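Local coordinates for argininosuccinate lyase (Chelativorans sp., PDB 6RXA), which acts as an EDDS lyase, a C-N lyase of the aspartase/fumarase superfamily, here a variant engineered for enantioselective synthesis of chiral synthons for artificial dipeptide sweeteners, at the interface of chains A and B and the interface of chains A and C. Coordinates in Å, arbitrary orientation; residue numbers count along the deposited sequence, not the author numbering. Chains: chain A/B/C, Argininosuccinate lyase.

Contact 1: the interface of chains A and B. Residues chain A 308, 311-312, 315, 323, 325; chain B 293, 296-297, 300-301.
The phenyl ring of B:Phe300 packs against chain A, with the backbone oxygen of A:Ala323 in plane at its edge, 3.2 Å from CD2. One face of the ring is covered by its own chain: B:Arg296 O stands over the centre. On the opposite side chain A comes in over the rim: A:Ser312 CB lies 3.3 Å from B:Phe300 CD2 and A:Ala315 CB 3.3 Å from B:Phe300 CZ, with A:Thr311 CG2 farther off beside CD1. At the far rim the ring meets the guanidinium of B:Arg296, with the phenyl CZ above one guanidinium face. A:Val325 CG2 closes over the base of the side chain, 3.7 Å from B:Phe300 CB.

A:Ser312 turns its hydroxyl between its own backbone N and carbonyl carbon (chi1 77°), which leaves CB for the ring and lets OG accept a nearly straight bond from A:Val325 N at 3.1 Å. That bond ties the loop carrying A:Val325 to helix 303-314. B:Arg296 bends at chi3 (77°) and gives NH1 to A:Ala315 O, a long bond of 3.3 Å with the donor above the carbonyl plane; NH2 adds a weak one to the same oxygen. An alanine in place of B:Phe300 would probably open a gap between A:Ser312, A:Ala315 and A:Ala323 and leave the B:Arg296 guanidinium freer to turn.

The patch, repeated by the two-fold, packs helix 290-301 of one subunit against helix 303-314 and the following loop of the other. Since helix 290-301 also carries B:Arg294, a fumarate-binding residue, this packing is likely to steady part of the active site as well as the assembly.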
# COMPACT_ATOMS: atom_id res chain seq x y z
N GLY A 308 -6.46 -0.65 -1.57
CA GLY A 308 -7.63 -1.45 -1.23
C GLY A 308 -8.23 -2.14 -2.44
O GLY A 308 -8.62 -3.31 -2.36
N THR A 311 -5.81 -4.92 -3.58
CA THR A 311 -5.87 -6.03 -2.63
C THR A 311 -7.11 -6.88 -2.88
O THR A 311 -7.06 -8.11 -2.89
CB THR A 311 -5.87 -5.51 -1.19
OG1 THR A 311 -4.59 -4.93 -0.91
CG2 THR A 311 -6.10 -6.63 -0.20
N SER A 312 -8.26 -6.22 -3.07
CA SER A 312 -9.51 -6.95 -3.25
C SER A 312 -9.47 -7.80 -4.52
O SER A 312 -9.99 -8.93 -4.53
CB SER A 312 -10.72 -6.00 -3.22
OG SER A 312 -10.90 -5.28 -4.42
N ALA A 315 -7.59 -11.00 -4.14
CA ALA A 315 -8.13 -11.86 -3.11
C ALA A 315 -9.23 -12.80 -3.60
O ALA A 315 -9.69 -13.65 -2.82
CB ALA A 315 -8.69 -11.02 -1.96
N ALA A 323 -17.05 -8.57 -2.78
CA ALA A 323 -15.92 -8.23 -1.93
C ALA A 323 -14.99 -7.18 -2.53
O ALA A 323 -14.04 -6.77 -1.86
CB ALA A 323 -15.08 -9.49 -1.62
N VAL A 325 -13.39 -3.73 -3.59
CA VAL A 325 -13.36 -2.36 -3.09
C VAL A 325 -13.58 -1.39 -4.25
O VAL A 325 -13.13 -1.63 -5.39
CB VAL A 325 -12.03 -2.12 -2.34
CG1 VAL A 325 -11.85 -0.66 -1.95
CG2 VAL A 325 -11.99 -3.01 -1.10
N GLU B 293 -18.69 -11.87 2.09
CA GLU B 293 -18.00 -11.05 1.09
C GLU B 293 -17.89 -9.60 1.53
O GLU B 293 -16.85 -8.97 1.32
CB GLU B 293 -18.65 -11.20 -0.28
CG GLU B 293 -18.38 -12.59 -0.87
CD GLU B 293 -18.51 -12.66 -2.36
OE1 GLU B 293 -17.96 -13.63 -2.95
OE2 GLU B 293 -19.21 -11.79 -2.95
N ARG B 296 -15.09 -9.42 4.10
CA ARG B 296 -13.80 -9.37 3.43
C ARG B 296 -13.54 -8.00 2.82
O ARG B 296 -12.43 -7.47 2.91
CB ARG B 296 -13.70 -10.45 2.36
CG ARG B 296 -13.75 -11.87 2.90
CD ARG B 296 -13.39 -12.90 1.84
NE ARG B 296 -11.94 -12.93 1.64
CZ ARG B 296 -11.32 -13.38 0.56
NH1 ARG B 296 -12.00 -13.83 -0.49
NH2 ARG B 296 -9.99 -13.36 0.52
N LYS B 297 -14.57 -7.39 2.21
CA LYS B 297 -14.43 -6.06 1.63
C LYS B 297 -13.89 -5.07 2.66
O LYS B 297 -13.00 -4.27 2.35
CB LYS B 297 -15.77 -5.60 1.06
CG LYS B 297 -15.76 -4.26 0.33
CD LYS B 297 -17.19 -3.88 -0.04
CE LYS B 297 -17.31 -2.60 -0.79
NZ LYS B 297 -18.80 -2.37 -1.01
N PHE B 300 -10.16 -5.69 3.18
CA PHE B 300 -9.33 -5.15 2.11
C PHE B 300 -9.25 -3.63 2.22
O PHE B 300 -8.18 -3.03 2.05
CB PHE B 300 -9.92 -5.52 0.75
CG PHE B 300 -10.24 -6.97 0.57
CD1 PHE B 300 -9.54 -7.97 1.23
CD2 PHE B 300 -11.26 -7.33 -0.29
CE1 PHE B 300 -9.87 -9.30 1.02
CE2 PHE B 300 -11.58 -8.64 -0.50
CZ PHE B 300 -10.89 -9.63 0.15
N ALA B 301 -10.38 -2.99 2.51
CA ALA B 301 -10.39 -1.54 2.56
C ALA B 301 -9.52 -1.00 3.69
O ALA B 301 -8.98 0.11 3.58
CB ALA B 301 -11.82 -1.03 2.72

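Contact 2: the interface of chains A and C. Residues chain A 160, 257, 261, 264, 267; chain C 160, 257, 261, 264, 267.
A:Leu261 and C:Leu261 meet tip to tip, CD2 against CD2 at 3.6 Å, crossing at about a right angle. These leucines bury the most surface of the patch. C:Leu261 CD2 lies over one face of the A:Arg160 guanidinium, and A:Leu261 CD2 over one face of C:Arg160, offset toward the rim.

A:Arg160 runs extended from CG to NE and reaches across with NH1, which donates to the hydroxyl of C:Ser257 at 2.9 Å, nearly straight (168° at H) and in the guanidinium plane. C:Ser257 holds OG anti to its backbone N (chi1 -167°), toward the arginine. NH2 of A:Arg160 binds water 1, which is also hydrogen-bonded to C:Ser257 OG and to water 2 of the twin set. The two guanidinium groups stand almost perpendicular, with A:Arg160 NH2 and C:Arg160 NH2 3.6 Å apart; if both are charged, the waters and serine hydroxyls would probably ease their repulsion.

On the other side of the leucines, the methyl CG2 of A:Thr264 touches C:Tyr267 OH at 3.4 Å, and the tyrosine rings approach through their CE1 atoms. A:Thr264 OG1 donates in the carbonyl plane to A:Leu261 O and accepts from A:Tyr267 N, bracing the turn.

The patch straddles the two-fold of the A-C interface, joining helix ends and strand turns of both subunits: A:Ser257 and A:Leu261 belong to the end of helix 236-262, A:Thr264 and A:Tyr267 to the loop after it, and A:Arg160 to the turn between strands 153-158 and 161-167.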
# COMPACT_ATOMS: atom_id res chain seq x y z
N ARG A 160 17.64 18.85 -2.89
CA ARG A 160 17.38 19.99 -2.00
C ARG A 160 18.62 20.87 -1.81
O ARG A 160 18.77 21.54 -0.78
CB ARG A 160 16.78 19.55 -0.66
CG ARG A 160 15.41 18.92 -0.83
CD ARG A 160 14.90 18.38 0.51
NE ARG A 160 13.51 17.99 0.47
CZ ARG A 160 12.87 17.38 1.46
NH1 ARG A 160 13.52 16.98 2.53
NH2 ARG A 160 11.55 17.17 1.36
N SER A 257 5.15 20.75 -2.36
CA SER A 257 6.33 20.72 -1.50
C SER A 257 7.39 21.70 -1.99
O SER A 257 8.01 22.41 -1.18
CB SER A 257 6.87 19.29 -1.45
OG SER A 257 7.83 19.11 -0.42
N LEU A 261 8.85 24.87 0.20
CA LEU A 261 10.24 25.19 0.50
C LEU A 261 10.60 26.59 0.02
O LEU A 261 11.22 27.36 0.75
CB LEU A 261 11.18 24.12 -0.07
CG LEU A 261 11.04 22.72 0.52
CD1 LEU A 261 12.20 21.81 0.05
CD2 LEU A 261 10.99 22.74 2.05
N THR A 264 9.44 29.08 2.61
CA THR A 264 9.93 29.06 3.97
C THR A 264 10.45 30.44 4.35
O THR A 264 10.80 31.27 3.50
CB THR A 264 11.06 28.05 4.18
OG1 THR A 264 12.13 28.29 3.26
CG2 THR A 264 10.53 26.62 4.07
N TYR A 267 14.23 30.33 2.84
CA TYR A 267 14.43 30.55 1.42
C TYR A 267 13.88 31.92 1.02
O TYR A 267 14.58 32.72 0.39
CB TYR A 267 13.68 29.53 0.57
CG TYR A 267 14.20 28.11 0.41
CD1 TYR A 267 14.53 27.32 1.51
CD2 TYR A 267 14.25 27.52 -0.85
CE1 TYR A 267 14.92 26.00 1.35
CE2 TYR A 267 14.64 26.20 -1.01
CZ TYR A 267 14.97 25.45 0.10
OH TYR A 267 15.32 24.13 -0.04
N ARG C 160 6.52 23.73 8.33
CA ARG C 160 7.71 24.24 7.64
C ARG C 160 7.84 25.76 7.76
O ARG C 160 8.45 26.42 6.90
CB ARG C 160 7.80 23.77 6.19
CG ARG C 160 7.96 22.26 6.08
CD ARG C 160 7.91 21.83 4.62
NE ARG C 160 8.30 20.44 4.44
CZ ARG C 160 8.23 19.78 3.28
NH1 ARG C 160 7.66 20.34 2.23
NH2 ARG C 160 8.72 18.55 3.20
N SER C 257 14.67 14.18 6.82
CA SER C 257 14.12 15.32 6.10
C SER C 257 14.36 16.61 6.88
O SER C 257 14.72 17.64 6.29
CB SER C 257 12.63 15.09 5.84
OG SER C 257 12.10 16.01 4.91
N LEU C 261 16.52 19.84 5.50
CA LEU C 261 16.10 21.23 5.42
C LEU C 261 17.05 22.14 6.20
O LEU C 261 17.46 23.19 5.70
CB LEU C 261 14.65 21.39 5.88
CG LEU C 261 13.60 20.69 5.02
CD1 LEU C 261 12.17 21.14 5.43
CD2 LEU C 261 13.81 20.96 3.53
N THR C 264 20.04 22.88 4.03
CA THR C 264 19.92 23.55 2.74
C THR C 264 20.86 24.74 2.69
O THR C 264 21.29 25.28 3.72
CB THR C 264 18.50 24.04 2.47
OG1 THR C 264 18.05 24.90 3.53
CG2 THR C 264 17.55 22.87 2.25
N TYR C 267 18.65 27.61 4.55
CA TYR C 267 18.58 27.61 6.00
C TYR C 267 19.98 27.75 6.59
O TYR C 267 20.23 28.62 7.43
CB TYR C 267 18.01 26.32 6.56
CG TYR C 267 16.52 26.02 6.50
CD1 TYR C 267 15.79 26.12 5.31
CD2 TYR C 267 15.86 25.53 7.62
CE1 TYR C 267 14.45 25.77 5.25
CE2 TYR C 267 14.51 25.18 7.56
CZ TYR C 267 13.82 25.29 6.38
OH TYR C 267 12.51 24.92 6.30
O HOH W 1 9.96 15.61 3.19
O HOH W 2 8.42 16.77 0.94

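Contact 1 and contact 2 lie about 39 Å apart, measured between the centres of their C-alpha atoms, and share no residue or secondary-structure element. Chain A takes part in both, meeting chain B at contact 1 and chain C at contact 2. Contact 1 draws on helices 290-301 and 303-314 and the loop after the second, contact 2 on the end of helix 236-262, the loop after it and a strand turn. Each interface has its own two-fold symmetry, so they tie each subunit to two neighbours, consistent with the four-chain assembly and with the tetramers typical of the aspartase/fumarase superfamily, whose active sites are built from several subunits.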